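Local coordinates for protein 3,4-dihydroxybenzoate decarboxylase (Enterobacter cloacae, PDB 5NY5) that probably catalyses the reversible decarboxylation of 3,4-dihydroxybenzoate to catechol as a UbiD-family enzyme using prenylated FMN and manganese, at residues N3-D7 with L8-I12; C463-W467 with A468-R472. All coordinates share one frame; numbering follows the deposited sequence.

Contact 1: residues N3-D7 with L8-I12; sequences NPIND and LRSAI
The loop Asn-3 to Asp-7 folds back over the first turn of the helix it leads into, Leu-8 to Ile-12, so that the CA atoms of Ile-5 and Ser-10 come within 5.1 Å of each other. Asp-7 is the last residue before the helix, and its extended backbone puts the carboxylate beside the first turn. The model sets Asp-7 OD1 and Ser-10 OG too close together, so the places of both atoms, and the bonds they make, are less sure. As modelled, with CG between the backbone N and the carbonyl carbon (chi1 51°), OD1 accepts from Ser-10 N at 2.8 Å. In the other direction, Ser-10 CB points at the loop, and Asp-7 N donates to OG at 3.0 Å. The two side-chain-to-backbone bonds make a capping box, the reciprocal N-cap arrangement at the start of a helix. Asn-6 N joins in, placed to donate to Ser-10 OG at 3.1 Å, so two successive loop N-H groups converge on one hydroxyl. Ala-11 N gives a weak bond to Asp-7 O, and the first regular helical bond runs from Ile-12 N to Leu-8 O.

Beside the polar cap, Ile-5 supplies an apolar flank: CG2 lies 4.1 Å from Ala-11 CB, while CD1, carried out by an extended chain, approaches Ala-11 CA. A water bridges the outer end of the loop to the helix, donating to Asn-3 O and to Ser-10 O. The other carboxylate oxygen of Asp-7, OD2, forms a salt bridge with Arg-260, and Arg-9 pairs with Glu-262. Leu-8 points away from the loop and packs on Leu-72, Ile-316 and Gln-318, side chains of strands 70-73 and 316-319.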
ATOM      1  N   ASN A   3      29.552 -32.360  44.347  1.00 92.40           N
ATOM      2  CA  ASN A   3      29.675 -32.292  42.893  1.00 91.32           C
ATOM      3  C   ASN A   3      28.345 -32.052  42.149  1.00 88.99           C
ATOM      4  O   ASN A   3      28.326 -31.296  41.181  1.00 87.47           O
ATOM      5  CB  ASN A   3      30.343 -33.562  42.358  1.00100.82           C
ATOM      6  CG  ASN A   3      31.148 -33.307  41.101  1.00103.25           C
ATOM      7  OD1 ASN A   3      31.738 -32.239  40.937  1.00102.50           O
ATOM      8  ND2 ASN A   3      31.170 -34.282  40.201  1.00107.00           N
ATOM      9  N   PRO A   4      27.244 -32.683  42.562  1.00 81.02           N
ATOM     10  CA  PRO A   4      25.950 -32.347  41.960  1.00 70.52           C
ATOM     11  C   PRO A   4      25.438 -31.015  42.491  1.00 70.00           C
ATOM     12  O   PRO A   4      25.927 -30.476  43.484  1.00 73.46           O
ATOM     13  CB  PRO A   4      25.044 -33.500  42.392  1.00 68.66           C
ATOM     14  CG  PRO A   4      25.610 -33.928  43.677  1.00 76.50           C
ATOM     15  CD  PRO A   4      27.100 -33.811  43.502  1.00 83.55           C
ATOM     16  N   ILE A   5      24.428 -30.488  41.806  1.00 64.15           N
ATOM     17  CA  ILE A   5      23.819 -29.212  42.157  1.00 61.01           C
ATOM     18  C   ILE A   5      22.472 -29.480  42.811  1.00 61.01           C
ATOM     19  O   ILE A   5      21.651 -30.228  42.269  1.00 61.54           O
ATOM     20  CB  ILE A   5      23.662 -28.302  40.928  1.00 59.56           C
ATOM     21  CG1 ILE A   5      25.028 -28.010  40.309  1.00 59.69           C
ATOM     22  CG2 ILE A   5      22.977 -27.006  41.316  1.00 57.90           C
ATOM     23  CD1 ILE A   5      24.986 -26.966  39.219  1.00 58.73           C
ATOM     24  N   ASN A   6      22.251 -28.875  43.977  1.00 60.57           N
ATOM     25  CA  ASN A   6      20.953 -28.942  44.627  1.00 60.52           C
ATOM     26  C   ASN A   6      20.557 -27.643  45.310  1.00 59.23           C
ATOM     27  O   ASN A   6      19.500 -27.601  45.946  1.00 59.28           O
ATOM     28  CB  ASN A   6      20.909 -30.094  45.647  1.00 62.32           C
ATOM     29  CG  ASN A   6      21.988 -29.986  46.712  1.00 63.00           C
ATOM     30  OD1 ASN A   6      22.578 -28.926  46.923  1.00 62.02           O
ATOM     31  ND2 ASN A   6      22.244 -31.092  47.397  1.00 64.86           N
ATOM     32  N   ASP A   7      21.362 -26.590  45.208  1.00 58.27           N
ATOM     33  CA  ASP A   7      21.019 -25.300  45.786  1.00 57.19           C
ATOM     34  C   ASP A   7      21.853 -24.226  45.097  1.00 56.09           C
ATOM     35  O   ASP A   7      22.604 -24.501  44.158  1.00 56.15           O
ATOM     36  CB  ASP A   7      21.221 -25.296  47.305  1.00 58.01           C
ATOM     37  CG  ASP A   7      22.591 -25.807  47.721  1.00 59.09           C
ATOM     38  OD1 ASP A   7      23.531 -25.769  46.901  1.00 58.92           O
ATOM     39  OD2 ASP A   7      22.725 -26.243  48.882  1.00 60.27           O
ATOM     40  N   LEU A   8      21.713 -22.992  45.579  1.00 55.25           N
ATOM     41  CA  LEU A   8      22.442 -21.877  44.988  1.00 54.31           C
ATOM     42  C   LEU A   8      23.947 -22.019  45.190  1.00 54.95           C
ATOM     43  O   LEU A   8      24.732 -21.752  44.273  1.00 54.63           O
ATOM     44  CB  LEU A   8      21.939 -20.562  45.579  1.00 53.58           C
ATOM     45  CG  LEU A   8      22.671 -19.282  45.186  1.00 52.79           C
ATOM     46  CD1 LEU A   8      22.638 -19.076  43.681  1.00 52.01           C
ATOM     47  CD2 LEU A   8      22.053 -18.101  45.907  1.00 52.42           C
ATOM     48  N   ARG A   9      24.370 -22.450  46.380  1.00 56.02           N
ATOM     49  CA  ARG A   9      25.797 -22.473  46.687  1.00 56.78           C
ATOM     50  C   ARG A   9      26.529 -23.577  45.936  1.00 57.67           C
ATOM     51  O   ARG A   9      27.705 -23.411  45.594  1.00 57.99           O
ATOM     52  CB  ARG A   9      26.004 -22.609  48.192  1.00 57.86           C
ATOM     53  CG  ARG A   9      25.427 -21.447  48.979  1.00 57.24           C
ATOM     54  CD  ARG A   9      25.775 -21.535  50.448  1.00 58.49           C
ATOM     55  NE  ARG A   9      25.011 -20.575  51.237  1.00 58.14           N
ATOM     56  CZ  ARG A   9      25.274 -20.269  52.502  1.00 59.11           C
ATOM     57  NH1 ARG A   9      26.296 -20.840  53.126  1.00 60.46           N
ATOM     58  NH2 ARG A   9      24.522 -19.385  53.142  1.00 58.89           N
ATOM     59  N   SER A  10      25.867 -24.703  45.667  1.00 58.25           N
ATOM     60  CA  SER A  10      26.495 -25.717  44.828  1.00 59.20           C
ATOM     61  C   SER A  10      26.569 -25.267  43.374  1.00 58.22           C
ATOM     62  O   SER A  10      27.441 -25.724  42.628  1.00 58.93           O
ATOM     63  CB  SER A  10      25.750 -27.048  44.947  1.00 60.29           C
ATOM     64  OG  SER A  10      24.359 -26.850  45.117  1.00 59.50           O
ATOM     65  N   ALA A  11      25.675 -24.369  42.957  1.00 56.75           N
ATOM     66  CA  ALA A  11      25.757 -23.828  41.605  1.00 55.89           C
ATOM     67  C   ALA A  11      26.907 -22.839  41.478  1.00 55.54           C
ATOM     68  O   ALA A  11      27.629 -22.843  40.474  1.00 55.69           O
ATOM     69  CB  ALA A  11      24.434 -23.166  41.222  1.00 54.65           C
ATOM     70  N   ILE A  12      27.089 -21.981  42.483  1.00 55.20           N
ATOM     71  CA  ILE A  12      28.219 -21.057  42.484  1.00 55.09           C
ATOM     72  C   ILE A  12      29.531 -21.827  42.437  1.00 56.49           C
ATOM     73  O   ILE A  12      30.496 -21.404  41.785  1.00 56.60           O
ATOM     74  CB  ILE A  12      28.144 -20.133  43.713  1.00 54.82           C
ATOM     75  CG1 ILE A  12      26.896 -19.251  43.638  1.00 53.57           C
ATOM     76  CG2 ILE A  12      29.401 -19.288  43.835  1.00 55.04           C
ATOM     77  CD1 ILE A  12      26.713 -18.346  44.835  1.00 53.48           C
TER
HETATM   78  O   HOH W   1      29.314 -28.249  41.948  1.00 49.98           O

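Contact 2: residues C463-W467 with A468-R472; sequences CTVPW and ALKAR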
ATOM      1  N   CYS A 463      13.665 -12.922   5.527  1.00 35.59           N
ATOM      2  CA  CYS A 463      15.024 -12.818   5.021  1.00 36.02           C
ATOM      3  C   CYS A 463      15.565 -14.155   4.545  1.00 36.44           C
ATOM      4  O   CYS A 463      16.784 -14.343   4.503  1.00 36.88           O
ATOM      5  CB  CYS A 463      15.944 -12.230   6.088  1.00 36.14           C
ATOM      6  SG  CYS A 463      15.368 -10.663   6.716  1.00 35.77           S
ATOM      7  N   THR A 464      14.685 -15.087   4.201  1.00 36.39           N
ATOM      8  CA  THR A 464      15.098 -16.362   3.642  1.00 36.87           C
ATOM      9  C   THR A 464      15.230 -16.238   2.132  1.00 37.15           C
ATOM     10  O   THR A 464      14.507 -15.479   1.486  1.00 36.91           O
ATOM     11  CB  THR A 464      14.102 -17.472   3.995  1.00 36.84           C
ATOM     12  OG1 THR A 464      12.867 -17.262   3.299  1.00 36.60           O
ATOM     13  CG2 THR A 464      13.833 -17.480   5.485  1.00 36.61           C
ATOM     14  N   VAL A 465      16.179 -16.976   1.581  1.00 37.73           N
ATOM     15  CA  VAL A 465      16.387 -16.966   0.132  1.00 38.17           C
ATOM     16  C   VAL A 465      15.226 -17.690  -0.538  1.00 38.16           C
ATOM     17  O   VAL A 465      14.884 -18.811  -0.129  1.00 38.27           O
ATOM     18  CB  VAL A 465      17.720 -17.626  -0.215  1.00 38.89           C
ATOM     19  CG1 VAL A 465      17.960 -17.588  -1.712  1.00 39.45           C
ATOM     20  CG2 VAL A 465      18.848 -16.948   0.527  1.00 38.97           C
ATOM     21  N   PRO A 466      14.580 -17.093  -1.539  1.00 38.12           N
ATOM     22  CA  PRO A 466      13.545 -17.818  -2.281  1.00 38.27           C
ATOM     23  C   PRO A 466      14.100 -19.122  -2.829  1.00 39.00           C
ATOM     24  O   PRO A 466      15.239 -19.180  -3.292  1.00 39.51           O
ATOM     25  CB  PRO A 466      13.167 -16.845  -3.403  1.00 38.31           C
ATOM     26  CG  PRO A 466      13.529 -15.507  -2.874  1.00 37.90           C
ATOM     27  CD  PRO A 466      14.745 -15.713  -2.023  1.00 38.02           C
ATOM     28  N   TRP A 467      13.280 -20.174  -2.761  1.00 39.12           N
ATOM     29  CA  TRP A 467      13.741 -21.512  -3.113  1.00 39.85           C
ATOM     30  C   TRP A 467      14.404 -21.544  -4.483  1.00 40.61           C
ATOM     31  O   TRP A 467      15.437 -22.199  -4.667  1.00 41.17           O
ATOM     32  CB  TRP A 467      12.572 -22.497  -3.073  1.00 39.99           C
ATOM     33  CG  TRP A 467      12.886 -23.782  -3.757  1.00 40.88           C
ATOM     34  CD1 TRP A 467      12.565 -24.131  -5.035  1.00 41.48           C
ATOM     35  CD2 TRP A 467      13.604 -24.888  -3.207  1.00 41.35           C
ATOM     36  NE1 TRP A 467      13.034 -25.392  -5.313  1.00 42.30           N
ATOM     37  CE2 TRP A 467      13.674 -25.879  -4.204  1.00 42.23           C
ATOM     38  CE3 TRP A 467      14.185 -25.143  -1.963  1.00 41.17           C
ATOM     39  CZ2 TRP A 467      14.305 -27.098  -3.999  1.00 42.93           C
ATOM     40  CZ3 TRP A 467      14.812 -26.353  -1.763  1.00 41.86           C
ATOM     41  CH2 TRP A 467      14.868 -27.315  -2.775  1.00 42.73           C
ATOM     42  N   ALA A 468      13.832 -20.832  -5.454  1.00 40.55           N
ATOM     43  CA  ALA A 468      14.327 -20.896  -6.824  1.00 41.33           C
ATOM     44  C   ALA A 468      15.694 -20.246  -6.989  1.00 41.61           C
ATOM     45  O   ALA A 468      16.379 -20.524  -7.977  1.00 42.44           O
ATOM     46  CB  ALA A 468      13.324 -20.236  -7.772  1.00 41.29           C
ATOM     47  N   LEU A 469      16.110 -19.397  -6.054  1.00 41.03           N
ATOM     48  CA  LEU A 469      17.355 -18.657  -6.180  1.00 41.34           C
ATOM     49  C   LEU A 469      18.463 -19.179  -5.277  1.00 41.49           C
ATOM     50  O   LEU A 469      19.556 -18.603  -5.275  1.00 42.58           O
ATOM     51  CB  LEU A 469      17.115 -17.173  -5.880  1.00 40.74           C
ATOM     52  CG  LEU A 469      15.938 -16.510  -6.590  1.00 40.49           C
ATOM     53  CD1 LEU A 469      15.866 -15.039  -6.230  1.00 40.00           C
ATOM     54  CD2 LEU A 469      16.048 -16.694  -8.092  1.00 41.34           C
ATOM     55  N   LYS A 470      18.220 -20.260  -4.527  1.00 41.37           N
ATOM     56  CA  LYS A 470      19.156 -20.680  -3.485  1.00 41.44           C
ATOM     57  C   LYS A 470      20.556 -20.933  -4.030  1.00 42.34           C
ATOM     58  O   LYS A 470      21.541 -20.782  -3.299  1.00 42.44           O
ATOM     59  CB  LYS A 470      18.632 -21.931  -2.781  1.00 41.37           C
ATOM     60  CG  LYS A 470      17.379 -21.703  -1.954  1.00 40.55           C
ATOM     61  CD  LYS A 470      16.870 -23.008  -1.364  1.00 40.70           C
ATOM     62  CE  LYS A 470      17.735 -23.481  -0.210  1.00 40.81           C
ATOM     63  NZ  LYS A 470      17.637 -22.572   0.964  1.00 40.10           N
ATOM     64  N   ALA A 471      20.669 -21.311  -5.303  1.00 43.08           N
ATOM     65  CA  ALA A 471      21.977 -21.585  -5.879  1.00 44.07           C
ATOM     66  C   ALA A 471      22.813 -20.325  -6.052  1.00 44.22           C
ATOM     67  O   ALA A 471      24.035 -20.422  -6.204  1.00 45.00           O
ATOM     68  CB  ALA A 471      21.820 -22.297  -7.222  1.00 44.91           C
ATOM     69  N   ARG A 472      22.190 -19.151  -6.027  1.00 43.59           N
ATOM     70  CA  ARG A 472      22.892 -17.889  -6.207  1.00 43.80           C
ATOM     71  C   ARG A 472      23.270 -17.220  -4.896  1.00 43.24           C
ATOM     72  O   ARG A 472      23.963 -16.199  -4.918  1.00 43.51           O
ATOM     73  CB  ARG A 472      22.040 -16.920  -7.033  1.00 43.60           C
ATOM     74  CG  ARG A 472      21.812 -17.334  -8.471  1.00 44.36           C
ATOM     75  CD  ARG A 472      21.277 -16.157  -9.258  1.00 51.33           C
ATOM     76  NE  ARG A 472      19.980 -16.430  -9.864  1.00 51.65           N
ATOM     77  CZ  ARG A 472      19.136 -15.486 -10.262  1.00 43.76           C
ATOM     78  NH1 ARG A 472      19.449 -14.208 -10.107  1.00 43.66           N
ATOM     79  NH2 ARG A 472      17.977 -15.819 -10.808  1.00 52.09           N
TER
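Val-465 lays one methyl against the turn that follows it: CG1, anti to the backbone N (chi1 -179°), sits 3.8 Å from Lys-470 CA and 4.3 Å from Leu-469 CB. Pro-466 comes next and meets the turn in two ways. Its carbonyl oxygen accepts from Leu-469 N at 2.9 Å, with the donor well above the carbonyl plane, about 48° out of it. Its ring meanwhile touches the end of the leucine, CG to CD1 at 4.1 Å, the two side chains crossing at a slant. Pro-466 and Leu-469 also press on Tyr-446 of a second subunit, where Arg-472 forms a salt bridge with Asp-445 of that subunit.

Trp-467 repeats the i to i+3 pattern more loosely, its O receiving a long, weak bond from Lys-470 N at 3.4 Å. These bonds, followed by one from Arg-472 N to Leu-469 O, are those of a 3-10 helix. Lys-470 runs its aliphatic chain past the tryptophan, bringing CD to 3.5 Å from CE3 on the benzene part of the indole. Bends at chi3 and chi4 then turn the amino end away from the ring, and NZ is hydrogen-bonded outside the two segments.

The segment leaves the end of strand 455-462 in the C-terminal UbiD region. Cys-463 still bonds through its backbone to Leu-400 of strand 397-401, and its side chain packs on Ala-416 and Met-417 of helix 410-419.

How the contacts relate
Contact 1 and contact 2 are both local contacts near opposite ends of the sequence, one leading into an alpha-helix and the other running through a 3-10 helix. Their centres lie about 48 Å apart and their nearest atoms about 37 Å, so they do not touch. The centre of contact 1 lies about 20 Å from the centre of the chain, that of contact 2 about 37 Å. No other chain of the assembly reaches residues 3-12, whereas residues 463-472 meet two further subunits of the hexamer. Both lie away from the manganese residues Asp-166, His-189 and Glu-233, the histidine also a prenylated-FMN residue; this model is the apo form. A glycerol, probably from crystallisation, lies near each.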